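Long-range contact in BRIC1 (Synthetic construct, PDB 6FF6), which is a computationally designed helical repeat protein with a novel, corrugated architecture: residues A155-K169 and Q181-R195. Sequence-based numbering, arbitrary orientation.
Sequences AAMLNAIFRAAHFIK and QETTHLMENLLDEAR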
ATOM      1  N   ALA A 155      15.444 -24.282  20.371  1.00163.40           N
ATOM      2  CA  ALA A 155      14.761 -23.004  20.614  1.00161.41           C
ATOM      3  C   ALA A 155      14.633 -22.118  19.368  1.00159.54           C
ATOM      4  O   ALA A 155      13.676 -21.345  19.261  1.00157.02           O
ATOM      5  CB  ALA A 155      15.460 -22.244  21.729  1.00166.89           C
ATOM      6  N   ALA A 156      15.599 -22.229  18.440  1.00153.58           N
ATOM      7  CA  ALA A 156      15.615 -21.471  17.198  1.00149.82           C
ATOM      8  C   ALA A 156      14.464 -21.880  16.276  1.00145.08           C
ATOM      9  O   ALA A 156      13.843 -21.004  15.676  1.00141.35           O
ATOM     10  CB  ALA A 156      16.947 -21.649  16.506  1.00153.62           C
ATOM     11  N   MET A 157      14.158 -23.199  16.187  1.00139.42           N
ATOM     12  CA  MET A 157      13.034 -23.717  15.395  1.00135.21           C
ATOM     13  C   MET A 157      11.711 -23.341  16.064  1.00135.44           C
ATOM     14  O   MET A 157      10.718 -23.095  15.373  1.00130.74           O
ATOM     15  CB  MET A 157      13.100 -25.240  15.256  1.00138.07           C
ATOM     16  CG  MET A 157      14.114 -25.720  14.270  1.00143.74           C
ATOM     17  SD  MET A 157      13.803 -27.464  13.927  1.00148.28           S
ATOM     18  CE  MET A 157      15.311 -28.174  14.574  1.00150.09           C
ATOM     19  N   LEU A 158      11.705 -23.318  17.416  1.00133.75           N
ATOM     20  CA  LEU A 158      10.534 -22.933  18.196  1.00132.15           C
ATOM     21  C   LEU A 158      10.276 -21.452  18.012  1.00137.85           C
ATOM     22  O   LEU A 158       9.119 -21.039  17.934  1.00136.15           O
ATOM     23  CB  LEU A 158      10.675 -23.300  19.682  1.00134.33           C
ATOM     24  CG  LEU A 158      10.579 -24.800  20.034  1.00138.50           C
ATOM     25  CD1 LEU A 158      10.924 -25.036  21.478  1.00141.29           C
ATOM     26  CD2 LEU A 158       9.199 -25.382  19.716  1.00136.71           C
ATOM     27  N   ASN A 159      11.344 -20.665  17.871  1.00137.54           N
ATOM     28  CA  ASN A 159      11.208 -19.250  17.586  1.00138.72           C
ATOM     29  C   ASN A 159      10.599 -19.067  16.166  1.00141.49           C
ATOM     30  O   ASN A 159       9.752 -18.189  15.989  1.00141.25           O
ATOM     31  CB  ASN A 159      12.549 -18.551  17.700  1.00145.86           C
ATOM     32  CG  ASN A 159      12.445 -17.053  17.605  1.00181.33           C
ATOM     33  OD1 ASN A 159      11.974 -16.386  18.528  1.00179.47           O
ATOM     34  ND2 ASN A 159      12.879 -16.490  16.479  1.00175.18           N
ATOM     35  N   ALA A 160      10.994 -19.924  15.181  1.00135.48           N
ATOM     36  CA  ALA A 160      10.479 -19.900  13.805  1.00131.50           C
ATOM     37  C   ALA A 160       8.971 -20.258  13.717  1.00131.50           C
ATOM     38  O   ALA A 160       8.203 -19.557  13.041  1.00129.60           O
ATOM     39  CB  ALA A 160      11.291 -20.843  12.939  1.00132.37           C
ATOM     40  N   ILE A 161       8.553 -21.346  14.396  1.00125.77           N
ATOM     41  CA  ILE A 161       7.163 -21.781  14.390  1.00122.05           C
ATOM     42  C   ILE A 161       6.369 -20.665  15.022  1.00124.94           C
ATOM     43  O   ILE A 161       5.328 -20.288  14.479  1.00123.49           O
ATOM     44  CB  ILE A 161       6.947 -23.138  15.107  1.00125.72           C
ATOM     45  CG1 ILE A 161       7.789 -24.264  14.461  1.00127.74           C
ATOM     46  CG2 ILE A 161       5.457 -23.531  15.121  1.00124.56           C
ATOM     47  CD1 ILE A 161       8.149 -25.424  15.401  1.00137.49           C
ATOM     48  N   PHE A 162       6.899 -20.085  16.127  1.00121.96           N
ATOM     49  CA  PHE A 162       6.267 -18.978  16.844  1.00121.05           C
ATOM     50  C   PHE A 162       5.995 -17.794  15.936  1.00125.88           C
ATOM     51  O   PHE A 162       4.871 -17.294  15.918  1.00124.38           O
ATOM     52  CB  PHE A 162       7.115 -18.524  18.045  1.00125.45           C
ATOM     53  CG  PHE A 162       6.637 -17.250  18.716  1.00126.82           C
ATOM     54  CD1 PHE A 162       5.624 -17.283  19.667  1.00127.96           C
ATOM     55  CD2 PHE A 162       7.203 -16.017  18.394  1.00129.71           C
ATOM     56  CE1 PHE A 162       5.185 -16.107  20.282  1.00129.38           C
ATOM     57  CE2 PHE A 162       6.759 -14.843  19.006  1.00133.23           C
ATOM     58  CZ  PHE A 162       5.754 -14.896  19.947  1.00130.26           C
ATOM     59  N   ARG A 163       7.023 -17.324  15.219  1.00124.78           N
ATOM     60  CA  ARG A 163       6.901 -16.168  14.339  1.00125.67           C
ATOM     61  C   ARG A 163       5.958 -16.414  13.174  1.00127.39           C
ATOM     62  O   ARG A 163       5.194 -15.509  12.837  1.00126.71           O
ATOM     63  CB  ARG A 163       8.278 -15.666  13.866  1.00131.11           C
ATOM     64  CG  ARG A 163       9.202 -15.124  14.970  1.00146.42           C
ATOM     65  CD  ARG A 163       8.640 -13.936  15.739  1.00155.98           C
ATOM     66  NE  ARG A 163       8.711 -12.689  14.982  1.00163.61           N
ATOM     67  CZ  ARG A 163       8.656 -11.482  15.537  1.00186.00           C
ATOM     68  NH1 ARG A 163       8.536 -11.353  16.853  1.00172.51           N
ATOM     69  NH2 ARG A 163       8.731 -10.393  14.780  1.00181.26           N
ATOM     70  N   ALA A 164       5.974 -17.642  12.590  1.00123.11           N
ATOM     71  CA  ALA A 164       5.061 -18.013  11.498  1.00121.07           C
ATOM     72  C   ALA A 164       3.598 -17.939  12.017  1.00124.65           C
ATOM     73  O   ALA A 164       2.733 -17.359  11.361  1.00124.02           O
ATOM     74  CB  ALA A 164       5.379 -19.406  10.982  1.00120.97           C
ATOM     75  N   ALA A 165       3.355 -18.438  13.232  1.00120.84           N
ATOM     76  CA  ALA A 165       2.042 -18.346  13.856  1.00119.33           C
ATOM     77  C   ALA A 165       1.694 -16.884  14.122  1.00123.83           C
ATOM     78  O   ALA A 165       0.557 -16.478  13.863  1.00121.79           O
ATOM     79  CB  ALA A 165       2.019 -19.134  15.160  1.00120.25           C
ATOM     80  N   HIS A 166       2.676 -16.095  14.618  1.00123.02           N
ATOM     81  CA  HIS A 166       2.513 -14.671  14.902  1.00124.84           C
ATOM     82  C   HIS A 166       2.088 -13.908  13.644  1.00125.63           C
ATOM     83  O   HIS A 166       1.200 -13.053  13.726  1.00123.97           O
ATOM     84  CB  HIS A 166       3.800 -14.073  15.484  1.00130.13           C
ATOM     85  CG  HIS A 166       3.696 -12.608  15.792  1.00137.08           C
ATOM     86  ND1 HIS A 166       2.974 -12.145  16.884  1.00139.71           N
ATOM     87  CD2 HIS A 166       4.225 -11.548  15.139  1.00142.12           C
ATOM     88  CE1 HIS A 166       3.092 -10.828  16.864  1.00142.34           C
ATOM     89  NE2 HIS A 166       3.836 -10.420  15.834  1.00144.25           N
ATOM     90  N   PHE A 167       2.705 -14.227  12.483  1.00121.19           N
ATOM     91  CA  PHE A 167       2.340 -13.586  11.220  1.00121.06           C
ATOM     92  C   PHE A 167       0.881 -13.889  10.850  1.00119.91           C
ATOM     93  O   PHE A 167       0.119 -12.960  10.547  1.00119.66           O
ATOM     94  CB  PHE A 167       3.273 -14.005  10.073  1.00123.81           C
ATOM     95  CG  PHE A 167       2.808 -13.531   8.706  1.00126.25           C
ATOM     96  CD1 PHE A 167       2.979 -12.203   8.313  1.00131.26           C
ATOM     97  CD2 PHE A 167       2.165 -14.400   7.829  1.00126.51           C
ATOM     98  CE1 PHE A 167       2.539 -11.766   7.064  1.00132.33           C
ATOM     99  CE2 PHE A 167       1.735 -13.962   6.574  1.00129.37           C
ATOM    100  CZ  PHE A 167       1.927 -12.651   6.201  1.00129.68           C
ATOM    101  N   ILE A 168       0.508 -15.188  10.874  1.00111.09           N
ATOM    102  CA  ILE A 168      -0.830 -15.648  10.527  1.00106.54           C
ATOM    103  C   ILE A 168      -1.862 -14.990  11.417  1.00109.26           C
ATOM    104  O   ILE A 168      -2.863 -14.497  10.911  1.00108.54           O
ATOM    105  CB  ILE A 168      -0.942 -17.180  10.493  1.00106.68           C
ATOM    106  CG1 ILE A 168       0.052 -17.797   9.461  1.00106.68           C
ATOM    107  CG2 ILE A 168      -2.376 -17.569  10.143  1.00103.53           C
ATOM    108  CD1 ILE A 168       0.365 -19.306   9.656  1.00107.83           C
ATOM    109  N   LYS A 169      -1.585 -14.904  12.724  1.00105.87           N
ATOM    110  CA  LYS A 169      -2.465 -14.235  13.673  1.00105.27           C
ATOM    111  C   LYS A 169      -2.638 -12.776  13.305  1.00111.06           C
ATOM    112  O   LYS A 169      -3.775 -12.320  13.190  1.00113.01           O
ATOM    113  CB  LYS A 169      -1.941 -14.369  15.108  1.00108.16           C
ATOM    114  CG  LYS A 169      -2.914 -13.810  16.144  1.00119.33           C
ATOM    115  CD  LYS A 169      -2.251 -13.520  17.465  1.00125.33           C
ATOM    116  CE  LYS A 169      -1.415 -12.258  17.504  1.00133.13           C
ATOM    117  NZ  LYS A 169      -0.754 -12.069  18.823  1.00136.19           N
ATOM    118  N   GLN A 181      -7.667 -16.206  13.693  1.00 96.04           N
ATOM    119  CA  GLN A 181      -6.832 -15.422  14.583  1.00 98.54           C
ATOM    120  C   GLN A 181      -6.782 -16.057  15.935  1.00103.02           C
ATOM    121  O   GLN A 181      -5.694 -16.250  16.451  1.00105.09           O
ATOM    122  CB  GLN A 181      -7.351 -13.990  14.683  1.00102.09           C
ATOM    123  CG  GLN A 181      -6.426 -13.063  15.447  1.00123.35           C
ATOM    124  CD  GLN A 181      -7.079 -11.744  15.759  1.00141.16           C
ATOM    125  OE1 GLN A 181      -8.297 -11.659  16.002  1.00130.19           O
ATOM    126  NE2 GLN A 181      -6.271 -10.688  15.803  1.00135.18           N
ATOM    127  N   GLU A 182      -7.944 -16.413  16.493  1.00 98.57           N
ATOM    128  CA  GLU A 182      -8.039 -17.032  17.803  1.00 98.19           C
ATOM    129  C   GLU A 182      -7.307 -18.356  17.900  1.00101.35           C
ATOM    130  O   GLU A 182      -6.571 -18.551  18.865  1.00103.41           O
ATOM    131  CB  GLU A 182      -9.497 -17.162  18.232  1.00 99.63           C
ATOM    132  CG  GLU A 182     -10.136 -15.824  18.585  1.00115.36           C
ATOM    133  CD  GLU A 182      -9.293 -14.946  19.492  1.00144.04           C
ATOM    134  OE1 GLU A 182      -8.606 -14.042  18.963  1.00131.82           O
ATOM    135  OE2 GLU A 182      -9.292 -15.184  20.724  1.00141.69           O
ATOM    136  N   THR A 183      -7.473 -19.249  16.892  1.00 94.28           N
ATOM    137  CA  THR A 183      -6.827 -20.554  16.835  1.00 93.23           C
ATOM    138  C   THR A 183      -5.327 -20.396  16.869  1.00101.12           C
ATOM    139  O   THR A 183      -4.668 -21.050  17.673  1.00102.23           O
ATOM    140  CB  THR A 183      -7.294 -21.357  15.616  1.00 93.13           C
ATOM    141  OG1 THR A 183      -8.708 -21.455  15.650  1.00 93.89           O
ATOM    142  CG2 THR A 183      -6.719 -22.763  15.593  1.00 89.73           C
ATOM    143  N   THR A 184      -4.790 -19.534  15.988  1.00 99.92           N
ATOM    144  CA  THR A 184      -3.366 -19.227  15.895  1.00100.48           C
ATOM    145  C   THR A 184      -2.853 -18.564  17.169  1.00108.89           C
ATOM    146  O   THR A 184      -1.762 -18.897  17.604  1.00109.63           O
ATOM    147  CB  THR A 184      -3.080 -18.367  14.688  1.00104.27           C
ATOM    148  OG1 THR A 184      -4.011 -17.300  14.639  1.00108.43           O
ATOM    149  CG2 THR A 184      -3.120 -19.124  13.399  1.00 99.39           C
ATOM    150  N   HIS A 185      -3.641 -17.659  17.787  1.00109.53           N
ATOM    151  CA  HIS A 185      -3.232 -16.987  19.022  1.00113.67           C
ATOM    152  C   HIS A 185      -3.023 -17.958  20.166  1.00120.72           C
ATOM    153  O   HIS A 185      -2.030 -17.842  20.887  1.00123.00           O
ATOM    154  CB  HIS A 185      -4.221 -15.907  19.463  1.00116.09           C
ATOM    155  CG  HIS A 185      -3.593 -14.837  20.318  1.00123.14           C
ATOM    156  ND1 HIS A 185      -2.232 -14.847  20.627  1.00127.07           N
ATOM    157  CD2 HIS A 185      -4.141 -13.710  20.829  1.00127.30           C
ATOM    158  CE1 HIS A 185      -2.012 -13.748  21.332  1.00129.69           C
ATOM    159  NE2 HIS A 185      -3.128 -13.031  21.482  1.00130.16           N
ATOM    160  N   LEU A 186      -3.959 -18.908  20.341  1.00116.34           N
ATOM    161  CA  LEU A 186      -3.854 -19.914  21.385  1.00116.72           C
ATOM    162  C   LEU A 186      -2.621 -20.784  21.212  1.00122.58           C
ATOM    163  O   LEU A 186      -1.957 -21.081  22.203  1.00124.45           O
ATOM    164  CB  LEU A 186      -5.108 -20.767  21.451  1.00115.27           C
ATOM    165  CG  LEU A 186      -6.326 -20.091  22.044  1.00120.12           C
ATOM    166  CD1 LEU A 186      -7.542 -20.926  21.841  1.00119.55           C
ATOM    167  CD2 LEU A 186      -6.151 -19.819  23.527  1.00124.10           C
ATOM    168  N   MET A 187      -2.299 -21.165  19.961  1.00118.14           N
ATOM    169  CA  MET A 187      -1.119 -21.966  19.672  1.00119.36           C
ATOM    170  C   MET A 187       0.136 -21.104  19.908  1.00128.36           C
ATOM    171  O   MET A 187       1.111 -21.593  20.474  1.00130.08           O
ATOM    172  CB  MET A 187      -1.182 -22.496  18.238  1.00120.13           C
ATOM    173  CG  MET A 187      -0.032 -23.379  17.851  1.00125.54           C
ATOM    174  SD  MET A 187      -0.314 -23.992  16.182  1.00129.27           S
ATOM    175  CE  MET A 187       1.038 -25.004  15.967  1.00128.01           C
ATOM    176  N   GLU A 188       0.082 -19.812  19.525  1.00126.51           N
ATOM    177  CA  GLU A 188       1.175 -18.855  19.698  1.00129.31           C
ATOM    178  C   GLU A 188       1.599 -18.734  21.154  1.00137.19           C
ATOM    179  O   GLU A 188       2.791 -18.773  21.434  1.00140.26           O
ATOM    180  CB  GLU A 188       0.779 -17.481  19.148  1.00130.57           C
ATOM    181  CG  GLU A 188       1.893 -16.455  19.180  1.00144.65           C
ATOM    182  CD  GLU A 188       1.467 -15.023  18.950  1.00172.05           C
ATOM    183  OE1 GLU A 188       0.257 -14.731  19.067  1.00161.70           O
ATOM    184  OE2 GLU A 188       2.346 -14.182  18.666  1.00179.22           O
ATOM    185  N   ASN A 189       0.640 -18.578  22.072  1.00134.00           N
ATOM    186  CA  ASN A 189       0.935 -18.481  23.500  1.00137.44           C
ATOM    187  C   ASN A 189       1.666 -19.732  24.008  1.00144.53           C
ATOM    188  O   ASN A 189       2.635 -19.603  24.761  1.00147.40           O
ATOM    189  CB  ASN A 189      -0.334 -18.196  24.300  1.00136.98           C
ATOM    190  CG  ASN A 189      -0.846 -16.784  24.155  1.00149.73           C
ATOM    191  OD1 ASN A 189      -0.111 -15.839  23.826  1.00145.20           O
ATOM    192  ND2 ASN A 189      -2.124 -16.607  24.416  1.00138.40           N
ATOM    193  N   LEU A 190       1.235 -20.928  23.540  1.00140.01           N
ATOM    194  CA  LEU A 190       1.857 -22.221  23.843  1.00141.30           C
ATOM    195  C   LEU A 190       3.259 -22.275  23.228  1.00146.84           C
ATOM    196  O   LEU A 190       4.188 -22.743  23.879  1.00149.91           O
ATOM    197  CB  LEU A 190       0.998 -23.395  23.327  1.00139.10           C
ATOM    198  CG  LEU A 190      -0.359 -23.608  24.022  1.00142.86           C
ATOM    199  CD1 LEU A 190      -1.214 -24.596  23.267  1.00140.93           C
ATOM    200  CD2 LEU A 190      -0.175 -24.115  25.411  1.00148.57           C
ATOM    201  N   LEU A 191       3.418 -21.744  22.007  1.00141.11           N
ATOM    202  CA  LEU A 191       4.714 -21.686  21.327  1.00142.10           C
ATOM    203  C   LEU A 191       5.677 -20.716  22.028  1.00149.60           C
ATOM    204  O   LEU A 191       6.887 -20.953  22.020  1.00151.59           O
ATOM    205  CB  LEU A 191       4.544 -21.308  19.846  1.00139.35           C
ATOM    206  CG  LEU A 191       3.775 -22.300  18.966  1.00140.73           C
ATOM    207  CD1 LEU A 191       3.404 -21.669  17.653  1.00138.90           C
ATOM    208  CD2 LEU A 191       4.551 -23.574  18.753  1.00142.67           C
ATOM    209  N   ASP A 192       5.138 -19.642  22.646  1.00146.73           N
ATOM    210  CA  ASP A 192       5.925 -18.661  23.391  1.00150.26           C
ATOM    211  C   ASP A 192       6.486 -19.315  24.654  1.00159.11           C
ATOM    212  O   ASP A 192       7.665 -19.127  24.971  1.00163.03           O
ATOM    213  CB  ASP A 192       5.088 -17.425  23.742  1.00151.59           C
ATOM    214  CG  ASP A 192       5.928 -16.264  24.231  1.00163.46           C
ATOM    215  OD1 ASP A 192       6.685 -15.697  23.420  1.00164.34           O
ATOM    216  OD2 ASP A 192       5.833 -15.927  25.426  1.00172.66           O
ATOM    217  N   GLU A 193       5.661 -20.113  25.350  1.00154.65           N
ATOM    218  CA  GLU A 193       6.116 -20.830  26.536  1.00157.74           C
ATOM    219  C   GLU A 193       7.090 -21.957  26.152  1.00162.57           C
ATOM    220  O   GLU A 193       8.064 -22.193  26.872  1.00166.46           O
ATOM    221  CB  GLU A 193       4.921 -21.336  27.335  1.00158.15           C
ATOM    222  CG  GLU A 193       4.513 -20.432  28.491  1.00169.80           C
ATOM    223  CD  GLU A 193       4.054 -19.025  28.162  1.00186.17           C
ATOM    224  OE1 GLU A 193       2.843 -18.847  27.905  1.00185.83           O
ATOM    225  OE2 GLU A 193       4.897 -18.100  28.183  1.00176.26           O
ATOM    226  N   ALA A 194       6.876 -22.585  24.978  1.00155.35           N
ATOM    227  CA  ALA A 194       7.756 -23.631  24.457  1.00155.64           C
ATOM    228  C   ALA A 194       9.135 -23.091  24.074  1.00161.18           C
ATOM    229  O   ALA A 194      10.135 -23.719  24.421  1.00164.49           O
ATOM    230  CB  ALA A 194       7.117 -24.310  23.262  1.00152.64           C
ATOM    231  N   ARG A 195       9.197 -21.936  23.370  1.00155.34           N
ATOM    232  CA  ARG A 195      10.466 -21.342  22.929  1.00156.80           C
ATOM    233  C   ARG A 195      11.310 -20.806  24.091  1.00166.07           C
ATOM    234  O   ARG A 195      12.534 -20.948  24.072  1.00168.45           O
ATOM    235  CB  ARG A 195      10.247 -20.276  21.835  1.00150.75           C
ATOM    236  CG  ARG A 195       9.694 -18.945  22.324  1.00147.36           C
ATOM    237  CD  ARG A 195       9.191 -18.103  21.188  1.00140.23           C
ATOM    238  NE  ARG A 195       8.786 -16.776  21.645  1.00138.78           N
ATOM    239  CZ  ARG A 195       9.545 -15.688  21.557  1.00150.76           C
ATOM    240  NH1 ARG A 195      10.759 -15.757  21.026  1.00149.62           N
ATOM    241  NH2 ARG A 195       9.092 -14.518  21.990  1.00125.96           N
TER
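Glu188 reaches across from helix 178-196 and spends one carboxylate oxygen on each of two partners in helix 155-174. OE2 accepts a hydrogen bond from His166 ND1 at 2.8 Å, the oxygen lying near the plane of the imidazole, while OE1 offers its syn lone pair to Lys169 NZ at 2.9 Å in a salt bridge. A buried glutamate suits this place because its extended chain, with CG anti to the backbone N (chi1 -175°), carries the charge to both donors. Lys169, bent at chi3, also lays its CD over one face of the His185 ring, 3.6 Å from the centroid.

One turn before His166, Phe162 fits as a knob among Glu188, Leu191, Asp192 and Arg195. The guanidinium of Arg195 lies nearly flat on the Phe162 ring, planes 21° apart, a cation-pi stack with CZ 4.0 Å from the centroid. NE and NH2 both grip Asp192 OD1 side-on, which fixes the guanidinium's rotation; Asp192 OD2 pairs with Arg196. A leucine in place of Arg195 has no guanidinium, and would probably leave the Phe162 face poorly covered and Asp192 leaning on Arg196 for its counter-charge.

Behind this polar edge, Leu191 meets Ile161 CG2 through CD2 (3.7 Å) and Ala165 CB through CD1. Ile168 and Thr184 touch through their CG2 methyls. The segment axes, roughly antiparallel, approach to 8.6 Å; this hairpin of consecutive helices joins an apolar seam to a charged flank whose pairings are consistent with the observed register.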